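6-phosphogluconate dehydrogenase (Pseudomonas syringae, PDB 5U5G) probably uses NADP(H) to interconvert 2-oxopropylphosphonate and its hydroxy form in fosfomycin biosynthesis, as a member of the 3-hydroxyisobutyrate dehydrogenase-like family. Local coordinates at residues N233-V238 with G274-Q279; K241-A246 with L261-F266; R19-S24 with E154-T159. All blocks are in the same frame, centred on the assembly; numbering follows the deposited sequence.

Contact 1. Residues N233-V238 with G274-Q279; sequences NVSLGV and GEESDQ. With NAP (NADP nicotinamide-adenine-dinucleotide phosphate), chain E.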
# COMPACT_ATOMS: atom_id res chain seq x y z
N ASN A 233 -5.99 -7.94 -15.05
CA ASN A 233 -5.00 -8.54 -15.95
C ASN A 233 -3.88 -9.27 -15.21
O ASN A 233 -2.76 -9.42 -15.72
CB ASN A 233 -4.42 -7.49 -16.91
CG ASN A 233 -5.36 -7.19 -18.06
OD1 ASN A 233 -5.79 -6.05 -18.25
ND2 ASN A 233 -5.68 -8.21 -18.83
N VAL A 234 -4.17 -9.73 -14.00
CA VAL A 234 -3.33 -10.70 -13.31
C VAL A 234 -4.21 -11.89 -12.97
O VAL A 234 -5.13 -11.78 -12.15
CB VAL A 234 -2.68 -10.13 -12.05
CG1 VAL A 234 -1.73 -11.17 -11.47
CG2 VAL A 234 -1.94 -8.83 -12.37
N SER A 235 -3.91 -13.03 -13.58
CA SER A 235 -4.65 -14.25 -13.28
C SER A 235 -4.23 -14.83 -11.94
O SER A 235 -3.14 -14.56 -11.42
CB SER A 235 -4.43 -15.30 -14.37
OG SER A 235 -3.10 -15.79 -14.28
N LEU A 236 -5.10 -15.66 -11.38
CA LEU A 236 -4.74 -16.38 -10.17
C LEU A 236 -3.59 -17.34 -10.43
O LEU A 236 -2.80 -17.62 -9.52
CB LEU A 236 -5.94 -17.13 -9.62
CG LEU A 236 -7.00 -16.26 -8.93
CD1 LEU A 236 -8.32 -17.02 -8.81
CD2 LEU A 236 -6.55 -15.79 -7.56
N GLY A 237 -3.47 -17.85 -11.67
CA GLY A 237 -2.33 -18.68 -12.01
C GLY A 237 -1.01 -17.95 -11.84
O GLY A 237 -0.06 -18.49 -11.25
N VAL A 238 -0.94 -16.71 -12.33
CA VAL A 238 0.29 -15.92 -12.20
C VAL A 238 0.53 -15.53 -10.75
O VAL A 238 1.66 -15.62 -10.24
CB VAL A 238 0.23 -14.69 -13.12
CG1 VAL A 238 1.21 -13.62 -12.68
CG2 VAL A 238 0.52 -15.10 -14.57
N GLY A 274 -10.55 -20.91 -10.60
CA GLY A 274 -9.86 -21.30 -11.81
C GLY A 274 -8.62 -20.45 -12.07
O GLY A 274 -8.54 -19.28 -11.69
N GLU A 275 -7.66 -21.06 -12.77
CA GLU A 275 -6.34 -20.46 -12.96
C GLU A 275 -6.39 -19.15 -13.73
O GLU A 275 -5.59 -18.25 -13.47
CB GLU A 275 -5.42 -21.43 -13.70
CG GLU A 275 -5.25 -22.77 -13.00
CD GLU A 275 -4.04 -22.81 -12.09
OE1 GLU A 275 -4.12 -23.49 -11.04
OE2 GLU A 275 -3.01 -22.16 -12.41
N GLU A 276 -7.29 -19.03 -14.71
CA GLU A 276 -7.36 -17.84 -15.55
C GLU A 276 -8.27 -16.76 -15.00
O GLU A 276 -8.37 -15.70 -15.63
CB GLU A 276 -7.80 -18.20 -16.98
CG GLU A 276 -6.71 -18.85 -17.83
CD GLU A 276 -5.37 -18.10 -17.79
OE1 GLU A 276 -5.34 -16.84 -17.84
OE2 GLU A 276 -4.32 -18.77 -17.70
N SER A 277 -8.94 -16.99 -13.87
CA SER A 277 -9.77 -15.97 -13.23
C SER A 277 -8.91 -14.93 -12.51
O SER A 277 -7.74 -15.15 -12.18
CB SER A 277 -10.74 -16.61 -12.25
OG SER A 277 -11.66 -17.44 -12.93
N ASP A 278 -9.52 -13.77 -12.27
CA ASP A 278 -8.79 -12.61 -11.78
C ASP A 278 -8.33 -12.82 -10.34
O ASP A 278 -9.04 -13.41 -9.52
CB ASP A 278 -9.68 -11.36 -11.87
CG ASP A 278 -8.87 -10.07 -11.94
OD1 ASP A 278 -8.46 -9.54 -10.86
OD2 ASP A 278 -8.66 -9.58 -13.07
N GLN A 279 -7.12 -12.32 -10.05
CA GLN A 279 -6.63 -12.29 -8.67
C GLN A 279 -7.65 -11.67 -7.71
O GLN A 279 -7.75 -12.09 -6.56
CB GLN A 279 -5.30 -11.52 -8.60
CG GLN A 279 -5.38 -10.11 -9.20
CD GLN A 279 -4.10 -9.32 -9.08
OE1 GLN A 279 -3.11 -9.77 -8.48
NE2 GLN A 279 -4.09 -8.12 -9.68
PA NAP E . -0.20 -14.98 -19.18
O1A NAP E . -0.75 -16.19 -18.52
O2A NAP E . -1.09 -13.84 -19.61
O5B NAP E . 0.71 -15.43 -20.50
C5B NAP E . 1.60 -16.44 -20.07
C4B NAP E . 2.64 -16.61 -21.19
O4B NAP E . 3.51 -17.71 -20.93
C3B NAP E . 1.90 -16.85 -22.56
O3B NAP E . 2.66 -16.29 -23.59
C2B NAP E . 2.01 -18.39 -22.67
O2B NAP E . 2.02 -18.87 -23.92
C1B NAP E . 3.45 -18.56 -22.06
N9A NAP E . 3.62 -19.94 -21.66
C8A NAP E . 3.18 -20.59 -20.49
N7A NAP E . 3.49 -21.92 -20.46
C5A NAP E . 4.15 -22.12 -21.68
C6A NAP E . 4.72 -23.26 -22.28
N6A NAP E . 4.69 -24.48 -21.63
N1A NAP E . 5.31 -23.21 -23.50
C2A NAP E . 5.31 -21.98 -24.10
N3A NAP E . 4.82 -20.81 -23.67
C4A NAP E . 4.24 -20.91 -22.44
O3 NAP E . 0.83 -14.51 -17.99
PN NAP E . 1.12 -12.94 -17.93
O1N NAP E . 1.50 -12.36 -19.23
O2N NAP E . 0.26 -12.21 -16.91
O5D NAP E . 2.63 -12.92 -17.05
C5D NAP E . 3.68 -13.24 -17.84
C4D NAP E . 4.93 -12.99 -17.02
O4D NAP E . 4.97 -11.60 -16.59
C3D NAP E . 4.87 -13.86 -15.70
O3D NAP E . 6.17 -14.30 -15.40
C2D NAP E . 4.37 -12.88 -14.66
O2D NAP E . 4.83 -13.16 -13.36
C1D NAP E . 5.05 -11.57 -15.18
N1N NAP E . 4.35 -10.39 -14.72
C2N NAP E . 2.96 -10.20 -14.99
C3N NAP E . 2.37 -9.01 -14.59
C7N NAP E . 0.96 -8.76 -14.88
O7N NAP E . 0.40 -7.70 -14.59
N7N NAP E . 0.21 -9.71 -15.55
C4N NAP E . 3.16 -7.91 -13.93
C5N NAP E . 4.56 -8.24 -13.69
C6N NAP E . 5.09 -9.41 -14.05
P2B NAP E . 0.36 -19.15 -24.67
O1X NAP E . -0.00 -17.73 -24.96
O2X NAP E . 0.69 -20.04 -25.87
O3X NAP E . -0.33 -19.81 -23.50
O HOH W 1 -2.23 -17.19 -16.47
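The N-terminus of helix 236-247, in the helical C-terminal domain, is stitched to the turn and loop 274-279 beside the nicotinamide and diphosphate of NADP. S235 is the N-cap: its OG, at chi1 71°, takes the amide of V238, and its CB lies 3.3 Å from E275 O. The next two amides, which a helix start cannot bond within itself, find carbonyls across the contact: L236 N reaches S277 O at 2.8 Å and G237 N meets E275 O at 2.8 Å on a lone pair. Glycine suits position 237, since its CA faces the carboxylate of E275, whose main partner is R270. Just ahead of the cap, Q279 N donates to V234 O at 2.9 Å, and the face of the Q279 amide lies against V234 CB, with CD 3.4 Å away. R239 and S232 hold that amide. Branched V234 also touches the phosphonate ligand, while the carbonyl of N233 receives the nicotinamide N7N. The isobutyl group of L236 meets F266 and C273 of helix 257-273. One water accepts from S235 OG (2.7 Å) and donates to O1A of NADP and to OE2 of E276, whose other carboxylate oxygen pairs with R12.

Contact 2. Residues K241-A246 with L261-F266; sequences KDLELA and LAMTTF. With NAP (NADP nicotinamide-adenine-dinucleotide phosphate), chain E.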
# COMPACT_ATOMS: atom_id res chain seq x y z
N LYS A 241 1.65 -18.64 -8.81
CA LYS A 241 3.03 -18.97 -9.17
C LYS A 241 4.00 -18.18 -8.30
O LYS A 241 4.96 -18.73 -7.75
CB LYS A 241 3.27 -18.70 -10.66
CG LYS A 241 4.76 -18.56 -11.02
CD LYS A 241 5.00 -18.31 -12.50
CE LYS A 241 4.56 -16.91 -12.96
NZ LYS A 241 5.40 -15.79 -12.45
N ASP A 242 3.76 -16.87 -8.15
CA ASP A 242 4.69 -16.04 -7.39
C ASP A 242 4.61 -16.35 -5.89
O ASP A 242 5.64 -16.37 -5.21
CB ASP A 242 4.43 -14.56 -7.67
CG ASP A 242 4.75 -14.17 -9.11
OD1 ASP A 242 5.38 -15.00 -9.82
OD2 ASP A 242 4.38 -13.05 -9.54
N LEU A 243 3.41 -16.61 -5.38
CA LEU A 243 3.26 -17.00 -3.98
C LEU A 243 4.01 -18.30 -3.69
O LEU A 243 4.58 -18.48 -2.60
CB LEU A 243 1.78 -17.16 -3.63
CG LEU A 243 1.00 -16.10 -2.84
CD1 LEU A 243 1.89 -15.04 -2.18
CD2 LEU A 243 -0.13 -15.49 -3.64
N GLU A 244 4.00 -19.22 -4.64
CA GLU A 244 4.72 -20.48 -4.48
C GLU A 244 6.23 -20.25 -4.53
O GLU A 244 6.98 -20.89 -3.78
CB GLU A 244 4.27 -21.46 -5.56
CG GLU A 244 4.96 -22.81 -5.52
CD GLU A 244 4.69 -23.58 -4.24
OE1 GLU A 244 3.66 -23.30 -3.58
OE2 GLU A 244 5.52 -24.45 -3.90
N LEU A 245 6.70 -19.34 -5.38
CA LEU A 245 8.12 -18.99 -5.32
C LEU A 245 8.49 -18.45 -3.94
O LEU A 245 9.53 -18.81 -3.38
CB LEU A 245 8.46 -17.99 -6.41
CG LEU A 245 8.29 -18.48 -7.85
CD1 LEU A 245 8.47 -17.33 -8.82
CD2 LEU A 245 9.28 -19.60 -8.16
N ALA A 246 7.61 -17.62 -3.35
CA ALA A 246 7.86 -17.08 -2.02
C ALA A 246 7.78 -18.16 -0.95
O ALA A 246 8.58 -18.18 -0.00
CB ALA A 246 6.86 -15.96 -1.71
N LEU A 261 -0.48 -16.81 5.30
CA LEU A 261 -1.91 -16.63 5.02
C LEU A 261 -2.15 -16.21 3.58
O LEU A 261 -3.08 -16.70 2.93
CB LEU A 261 -2.52 -15.61 5.99
CG LEU A 261 -4.04 -15.42 5.89
CD1 LEU A 261 -4.81 -16.72 6.12
CD2 LEU A 261 -4.45 -14.35 6.90
N ALA A 262 -1.29 -15.34 3.04
CA ALA A 262 -1.44 -14.91 1.65
C ALA A 262 -1.25 -16.08 0.69
O ALA A 262 -1.98 -16.19 -0.31
CB ALA A 262 -0.46 -13.79 1.34
N MET A 263 -0.29 -16.96 0.96
CA MET A 263 -0.10 -18.14 0.11
C MET A 263 -1.32 -19.05 0.13
O MET A 263 -1.83 -19.45 -0.92
CB MET A 263 1.16 -18.90 0.55
CG MET A 263 2.38 -18.02 0.57
SD MET A 263 3.74 -18.66 1.55
CE MET A 263 4.89 -17.31 1.36
N THR A 264 -1.81 -19.40 1.33
CA THR A 264 -2.96 -20.29 1.40
C THR A 264 -4.22 -19.62 0.83
O THR A 264 -4.99 -20.27 0.12
CB THR A 264 -3.21 -20.74 2.84
OG1 THR A 264 -3.50 -19.60 3.66
CG2 THR A 264 -1.99 -21.44 3.40
N THR A 265 -4.42 -18.33 1.11
CA THR A 265 -5.65 -17.66 0.68
C THR A 265 -5.78 -17.68 -0.84
O THR A 265 -6.84 -18.01 -1.38
CB THR A 265 -5.70 -16.21 1.19
OG1 THR A 265 -5.69 -16.19 2.62
CG2 THR A 265 -6.97 -15.53 0.69
N PHE A 266 -4.72 -17.29 -1.55
CA PHE A 266 -4.85 -17.20 -3.00
C PHE A 266 -4.84 -18.59 -3.64
O PHE A 266 -5.43 -18.77 -4.72
CB PHE A 266 -3.78 -16.28 -3.58
CG PHE A 266 -4.09 -14.81 -3.37
CD1 PHE A 266 -4.99 -14.16 -4.21
CD2 PHE A 266 -3.52 -14.10 -2.31
CE1 PHE A 266 -5.31 -12.80 -4.02
CE2 PHE A 266 -3.81 -12.75 -2.12
CZ PHE A 266 -4.71 -12.09 -2.96
PA NAP E . -0.20 -14.98 -19.18
O1A NAP E . -0.75 -16.19 -18.52
O2A NAP E . -1.09 -13.84 -19.61
O5B NAP E . 0.71 -15.43 -20.50
C5B NAP E . 1.60 -16.44 -20.07
C4B NAP E . 2.64 -16.61 -21.19
O4B NAP E . 3.51 -17.71 -20.93
C3B NAP E . 1.90 -16.85 -22.56
O3B NAP E . 2.66 -16.29 -23.59
C2B NAP E . 2.01 -18.39 -22.67
O2B NAP E . 2.02 -18.87 -23.92
C1B NAP E . 3.45 -18.56 -22.06
N9A NAP E . 3.62 -19.94 -21.66
C8A NAP E . 3.18 -20.59 -20.49
N7A NAP E . 3.49 -21.92 -20.46
C5A NAP E . 4.15 -22.12 -21.68
C6A NAP E . 4.72 -23.26 -22.28
N6A NAP E . 4.69 -24.48 -21.63
N1A NAP E . 5.31 -23.21 -23.50
C2A NAP E . 5.31 -21.98 -24.10
N3A NAP E . 4.82 -20.81 -23.67
C4A NAP E . 4.24 -20.91 -22.44
O3 NAP E . 0.83 -14.51 -17.99
PN NAP E . 1.12 -12.94 -17.93
O1N NAP E . 1.50 -12.36 -19.23
O2N NAP E . 0.26 -12.21 -16.91
O5D NAP E . 2.63 -12.92 -17.05
C5D NAP E . 3.68 -13.24 -17.84
C4D NAP E . 4.93 -12.99 -17.02
O4D NAP E . 4.97 -11.60 -16.59
C3D NAP E . 4.87 -13.86 -15.70
O3D NAP E . 6.17 -14.30 -15.40
C2D NAP E . 4.37 -12.88 -14.66
O2D NAP E . 4.83 -13.16 -13.36
C1D NAP E . 5.05 -11.57 -15.18
N1N NAP E . 4.35 -10.39 -14.72
C2N NAP E . 2.96 -10.20 -14.99
C3N NAP E . 2.37 -9.01 -14.59
C7N NAP E . 0.96 -8.76 -14.88
O7N NAP E . 0.40 -7.70 -14.59
N7N NAP E . 0.21 -9.71 -15.55
C4N NAP E . 3.16 -7.91 -13.93
C5N NAP E . 4.56 -8.24 -13.69
C6N NAP E . 5.09 -9.41 -14.05
P2B NAP E . 0.36 -19.15 -24.67
O1X NAP E . -0.00 -17.73 -24.96
O2X NAP E . 0.69 -20.04 -25.87
O3X NAP E . -0.33 -19.81 -23.50
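K241 NZ is gripped from several directions at once: it lies 2.7 Å from D242 OD1 in a salt bridge and 2.8 Å from O2D of the nicotinamide ribose of NADP. T98 O is a further acceptor, and O3D of the same ribose adds a weak bond. A long, flexible lysine suits this place, because its chain runs out from the helix and then bends at chi3 and chi4, curling the amine back to the neighbouring aspartate. D242 in turn touches the bound phosphonate and is weakly bonded to N177.

On another side of the same helix turn, the chemistry becomes wholly apolar. Helix 241-246 packs against helix 261-266 in a roughly antiparallel pair, 146° between their directions and 9.5 Å between the axes of the short segments at closest approach, in the all-helical C-terminal domain. L243 carries most of the contact. Its CG sits 3.8 Å from M263 CA, so the branch point rests almost on the other backbone. From there the two methyls part: CD1 turns to the M263 side chain, and CD2 lies 3.7 Å from F266 CB and meets the ring obliquely. The leucine's chi2 of -12° nearly eclipses CD1 with CA, an unusual torsion. M263, unbranched, reaches out with its chain extended until its CE lies 3.9 Å from A246 CB; the small alanine lets that methyl come close to the backbone. L178 and S181 of the long helix 168-196 also touch L243, while F258 of the second subunit packs on L261, A262 and T265. In helix 261-266, L261 O takes the hydroxyls of T264 and T265 and the amide of T265, with T265 OG1 at 2.7 Å.

Contact 3. Residues R19-S24 with E154-T159; sequences RRLLAS and EVFCAT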
# COMPACT_ATOMS: atom_id res chain seq x y z
N ARG A 19 3.15 -3.75 -27.46
CA ARG A 19 2.45 -2.57 -27.98
C ARG A 19 3.22 -1.30 -27.70
O ARG A 19 3.32 -0.42 -28.56
CB ARG A 19 1.03 -2.48 -27.39
CG ARG A 19 -0.01 -3.17 -28.25
CD ARG A 19 -0.91 -4.03 -27.41
NE ARG A 19 -2.02 -3.28 -26.84
CZ ARG A 19 -2.72 -3.68 -25.78
NH1 ARG A 19 -2.39 -4.82 -25.17
NH2 ARG A 19 -3.72 -2.94 -25.31
N ARG A 20 3.80 -1.18 -26.50
CA ARG A 20 4.60 -0.00 -26.18
C ARG A 20 5.83 0.10 -27.07
O ARG A 20 6.18 1.19 -27.54
CB ARG A 20 4.99 -0.04 -24.70
CG ARG A 20 5.66 1.22 -24.20
CD ARG A 20 4.67 2.35 -24.06
NE ARG A 20 5.34 3.60 -23.73
CZ ARG A 20 4.72 4.74 -23.44
NH1 ARG A 20 3.40 4.80 -23.43
NH2 ARG A 20 5.44 5.82 -23.15
N LEU A 21 6.51 -1.03 -27.31
CA LEU A 21 7.67 -0.99 -28.19
C LEU A 21 7.28 -0.59 -29.61
O LEU A 21 7.94 0.24 -30.24
CB LEU A 21 8.38 -2.35 -28.20
CG LEU A 21 8.97 -2.86 -26.89
CD1 LEU A 21 9.34 -4.32 -27.04
CD2 LEU A 21 10.21 -2.02 -26.50
N LEU A 22 6.19 -1.18 -30.13
CA LEU A 22 5.70 -0.77 -31.45
C LEU A 22 5.37 0.72 -31.47
O LEU A 22 5.62 1.40 -32.47
CB LEU A 22 4.48 -1.60 -31.85
CG LEU A 22 4.62 -3.08 -32.21
CD1 LEU A 22 3.24 -3.71 -32.34
CD2 LEU A 22 5.41 -3.27 -33.50
N ALA A 23 4.81 1.24 -30.37
CA ALA A 23 4.39 2.64 -30.33
C ALA A 23 5.57 3.60 -30.43
O ALA A 23 5.41 4.73 -30.90
CB ALA A 23 3.57 2.91 -29.07
N SER A 24 6.76 3.17 -30.01
CA SER A 24 7.97 3.97 -30.18
C SER A 24 8.63 3.72 -31.53
O SER A 24 9.72 4.26 -31.78
CB SER A 24 8.97 3.68 -29.05
OG SER A 24 9.78 2.56 -29.36
N GLU A 154 13.98 1.88 -21.23
CA GLU A 154 13.46 3.24 -21.11
C GLU A 154 12.17 3.41 -21.90
O GLU A 154 11.32 4.24 -21.54
CB GLU A 154 14.52 4.23 -21.59
CG GLU A 154 14.11 5.70 -21.44
CD GLU A 154 13.81 6.08 -19.99
OE1 GLU A 154 12.78 6.75 -19.76
OE2 GLU A 154 14.61 5.71 -19.12
N VAL A 155 12.00 2.65 -22.99
CA VAL A 155 10.79 2.79 -23.79
C VAL A 155 9.55 2.42 -22.98
O VAL A 155 8.48 3.01 -23.17
CB VAL A 155 10.90 1.94 -25.06
CG1 VAL A 155 9.61 2.00 -25.86
CG2 VAL A 155 12.08 2.42 -25.89
N PHE A 156 9.65 1.45 -22.06
CA PHE A 156 8.46 1.02 -21.34
C PHE A 156 8.62 1.05 -19.82
O PHE A 156 7.70 0.61 -19.11
CB PHE A 156 8.02 -0.39 -21.80
CG PHE A 156 9.05 -1.48 -21.63
CD1 PHE A 156 9.12 -2.22 -20.45
CD2 PHE A 156 9.93 -1.80 -22.66
CE1 PHE A 156 10.07 -3.25 -20.30
CE2 PHE A 156 10.87 -2.82 -22.52
CZ PHE A 156 10.94 -3.53 -21.33
N CYS A 157 9.72 1.58 -19.29
CA CYS A 157 9.94 1.66 -17.85
C CYS A 157 10.19 3.09 -17.41
O CYS A 157 10.88 3.85 -18.11
CB CYS A 157 11.13 0.79 -17.40
SG CYS A 157 11.05 -0.98 -17.79
N ALA A 158 9.69 3.44 -16.23
CA ALA A 158 10.02 4.70 -15.58
C ALA A 158 11.17 4.55 -14.59
O ALA A 158 12.12 5.33 -14.61
CB ALA A 158 8.79 5.29 -14.88
N THR A 159 11.09 3.56 -13.71
CA THR A 159 12.13 3.29 -12.73
C THR A 159 12.84 2.00 -13.07
O THR A 159 12.19 1.01 -13.44
CB THR A 159 11.54 3.20 -11.32
OG1 THR A 159 10.62 4.28 -11.13
CG2 THR A 159 12.65 3.32 -10.28
O HOH W 2 8.09 5.79 -24.30
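A mixed polar and apolar packing contact joins two peripheral elements of the Rossmann-type N-terminal domain: the end of helix 12-23, which begins within what appears to be the GxGxxG motif of the dinucleotide fold, and the place where helix 143-156 gives way to edge strand 157-162. Its polar centre is the carbonyl of V155. R20 NE donates to V155 O at 3.2 Å, approaching nearly along the C=O axis, and the oxygen lies at the edge of the guanidinium, 12° out of its plane. A water reinforces the grip, accepting from R20 NH2 at 2.9 Å and donating to V155 O at 3.0 Å. With NH1 bound to L131 O, the guanidinium has several fixed points and its rotation is set. Arginine fits because its one flat group can serve all of these acceptors, and because its methylenes pack as well: the chain leaves with CG anti to the backbone N (chi1 -172°) and bends at chi2, laying CG 3.7 Å from F156 CB. Ring and guanidinium planes stand 79° apart, so they do not stack.

Next to this polar bond L21 CD2 meets the edge of the F156 ring, 3.9 Å from CD2 of the phenylalanine. F156 also leans on L135 of the adjoining strand, and L21 on V28 of the central sheet, which suits both to a buried apolar seam. V155 adds its CG1 beside L21 and S24 and touches M26. S24 ends the helix turn: its OG folds back to donate to L21 O at 3.1 Å, and the same hydroxyl oxygen rests 3.5 Å from V155 CG1.

In the fold
Contacts 1 and 2 share helix 236-247 and lie in the C-terminal helical domain, with 241-246/261-266 nested in the chain between the segments of contact 1. They touch through F266, which meets both Q279 and L236, and both reach NADP. Contact 2 is the buried one, joined by apolar side chains alone; contact 1, partly buried, relies on backbone bonds at and just before a helix start. Contact 3, in the N-terminal Rossmann domain across the chain's centre, is about 8 Å from contact 1 at the nearest atoms and touches neither. Also partly buried, it combines an arginine-to-carbonyl bond with apolar packing, away from the ligands.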